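Local coordinates for protein staphylococcal superantigen-like 1 (Staphylococcus aureus, PDB 4O1N) that probably cleaves host proteins such as collagens and the cytokines IL8, IL17A and IFN-gamma, as a secreted virulence factor, at residues E37-T42 with I137-I142. Sequence-based numbering, arbitrary orientation.
Sequences ERKNVT and ISKEDI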
loop_
_atom_site.group_PDB
_atom_site.type_symbol
_atom_site.label_atom_id
_atom_site.label_comp_id
_atom_site.label_asym_id
_atom_site.label_seq_id
_atom_site.Cartn_x
_atom_site.Cartn_y
_atom_site.Cartn_z
ATOM N N GLU A 37 -7.479 -7.386 2.986
ATOM C CA GLU A 37 -7.669 -6.018 3.408
ATOM C C GLU A 37 -8.840 -5.971 4.417
ATOM O O GLU A 37 -9.970 -6.268 4.044
ATOM C CB GLU A 37 -7.962 -5.163 2.187
ATOM C CG GLU A 37 -8.212 -3.700 2.500
ATOM C CD GLU A 37 -8.495 -2.874 1.255
ATOM O OE1 GLU A 37 -8.712 -1.668 1.348
ATOM O OE2 GLU A 37 -8.507 -3.432 0.175
ATOM N N ARG A 38 -8.555 -5.614 5.671
ATOM C CA ARG A 38 -9.559 -5.551 6.709
ATOM C C ARG A 38 -9.337 -4.324 7.522
ATOM O O ARG A 38 -8.191 -3.995 7.797
ATOM C CB ARG A 38 -9.434 -6.768 7.630
ATOM C CG ARG A 38 -9.924 -8.074 7.002
ATOM C CD ARG A 38 -11.410 -8.050 6.604
ATOM N NE ARG A 38 -11.867 -9.363 6.123
ATOM C CZ ARG A 38 -12.957 -10.002 6.569
ATOM N NH1 ARG A 38 -13.789 -9.452 7.466
ATOM N NH2 ARG A 38 -13.251 -11.206 6.093
ATOM N N LYS A 39 -10.431 -3.715 7.980
ATOM C CA LYS A 39 -10.400 -2.509 8.834
ATOM C C LYS A 39 -10.943 -2.739 10.237
ATOM O O LYS A 39 -11.789 -3.627 10.429
ATOM C CB LYS A 39 -11.190 -1.402 8.180
ATOM C CG LYS A 39 -10.777 -1.230 6.731
ATOM C CD LYS A 39 -11.211 0.093 6.111
ATOM C CE LYS A 39 -10.763 0.157 4.653
ATOM N NZ LYS A 39 -11.231 1.404 3.974
ATOM N N ASN A 40 -10.460 -1.937 11.195
ATOM C CA ASN A 40 -10.842 -2.066 12.614
ATOM C C ASN A 40 -10.652 -3.440 13.207
ATOM O O ASN A 40 -11.521 -3.944 13.892
ATOM C CB ASN A 40 -12.264 -1.638 12.826
ATOM C CG ASN A 40 -12.499 -0.224 12.336
ATOM O OD1 ASN A 40 -12.405 0.738 13.102
ATOM N ND2 ASN A 40 -12.793 -0.085 11.056
ATOM N N VAL A 41 -9.487 -4.009 12.944
ATOM C CA VAL A 41 -9.081 -5.259 13.501
ATOM C C VAL A 41 -8.216 -5.030 14.732
ATOM O O VAL A 41 -7.869 -3.909 15.058
ATOM C CB VAL A 41 -8.300 -6.082 12.462
ATOM C CG1 VAL A 41 -9.094 -6.153 11.220
ATOM C CG2 VAL A 41 -6.922 -5.504 12.114
ATOM N N THR A 42 -7.889 -6.126 15.392
ATOM C CA THR A 42 -7.029 -6.132 16.538
ATOM C C THR A 42 -5.903 -7.085 16.220
ATOM O O THR A 42 -6.132 -8.110 15.658
ATOM C CB THR A 42 -7.824 -6.492 17.809
ATOM O OG1 THR A 42 -8.712 -5.395 18.083
ATOM C CG2 THR A 42 -6.890 -6.687 19.062
ATOM N N ILE A 137 -10.400 8.054 -1.766
ATOM C CA ILE A 137 -9.649 7.720 -0.569
ATOM C C ILE A 137 -10.523 7.819 0.649
ATOM O O ILE A 137 -11.072 8.882 0.940
ATOM C CB ILE A 137 -8.520 8.722 -0.335
ATOM C CG1 ILE A 137 -7.610 8.806 -1.553
ATOM C CG2 ILE A 137 -7.715 8.347 0.897
ATOM C CD1 ILE A 137 -6.974 10.165 -1.677
ATOM N N SER A 138 -10.646 6.713 1.371
ATOM C CA SER A 138 -11.557 6.652 2.499
ATOM C C SER A 138 -10.786 6.746 3.784
ATOM O O SER A 138 -11.390 6.983 4.801
ATOM C CB SER A 138 -12.379 5.350 2.463
ATOM O OG SER A 138 -11.553 4.207 2.650
ATOM N N LYS A 139 -9.460 6.559 3.738
ATOM C CA LYS A 139 -8.649 6.330 4.939
ATOM C C LYS A 139 -7.840 7.561 5.354
ATOM O O LYS A 139 -7.153 8.187 4.533
ATOM C CB LYS A 139 -7.716 5.121 4.754
ATOM C CG LYS A 139 -8.372 3.778 5.046
ATOM C CD LYS A 139 -7.480 2.567 4.771
ATOM C CE LYS A 139 -6.075 2.630 5.406
ATOM N NZ LYS A 139 -6.059 2.825 6.880
ATOM N N GLU A 140 -7.924 7.883 6.649
ATOM C CA GLU A 140 -7.209 8.994 7.233
ATOM C C GLU A 140 -5.730 8.739 7.191
ATOM O O GLU A 140 -4.972 9.629 6.841
ATOM C CB GLU A 140 -7.655 9.229 8.685
ATOM C CG GLU A 140 -9.077 9.770 8.831
ATOM C CD GLU A 140 -9.620 9.714 10.256
ATOM O OE1 GLU A 140 -8.823 9.792 11.245
ATOM O OE2 GLU A 140 -10.873 9.591 10.362
ATOM N N ASP A 141 -5.323 7.530 7.589
ATOM C CA ASP A 141 -3.907 7.118 7.647
ATOM C C ASP A 141 -3.717 5.976 6.640
ATOM O O ASP A 141 -4.273 4.892 6.816
ATOM C CB ASP A 141 -3.569 6.658 9.054
ATOM C CG ASP A 141 -2.079 6.370 9.251
ATOM O OD1 ASP A 141 -1.242 7.152 8.756
ATOM O OD2 ASP A 141 -1.747 5.375 9.925
ATOM N N ILE A 142 -2.985 6.228 5.556
ATOM C CA ILE A 142 -2.949 5.286 4.467
ATOM C C ILE A 142 -1.519 5.029 4.096
ATOM O O ILE A 142 -0.678 5.943 4.073
ATOM C CB ILE A 142 -3.733 5.791 3.240
ATOM C CG1 ILE A 142 -3.750 4.746 2.138
ATOM C CG2 ILE A 142 -3.123 7.075 2.671
ATOM C CD1 ILE A 142 -4.793 5.005 1.073
#
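Lys139, whose CG and CD pack against the end of Lys39, has its ammonium gripped by three oxygens: NZ gives a hydrogen bond to the backbone O of Asp141, 2.7 Å away and almost in line with the carbonyl bond (165° at O), bonds to Thr105 OG1, and forms a salt bridge with Asp84. Bends at chi3 (50°) and chi4 (56°) curl the end of the Lys139 chain back, carrying NZ to Asp141 O, while CG and CD, nearer the backbone, face Lys39. Lys39 reaches over with its chain extended beyond CG, and the two side chains meet at a slant, Lys39 CE lying 4.1 Å from Lys139 CD. Residues 37-42 round the corner between two strands of the OB-fold domain, while 137-142 lead into a short strand of the beta-grasp domain, so the contact bridges the two domains of the staphylococcal/streptococcal toxin fold. Lys39, largely open to solvent, brings NZ within 3.1 Å of Ser138 OG, but the angle is too poor for a hydrogen bond. The two ammonium nitrogens, Lys39 NZ and Lys139 NZ, stay 6.1 Å apart, and the carboxylate of Asp84 probably eases the repulsion between them.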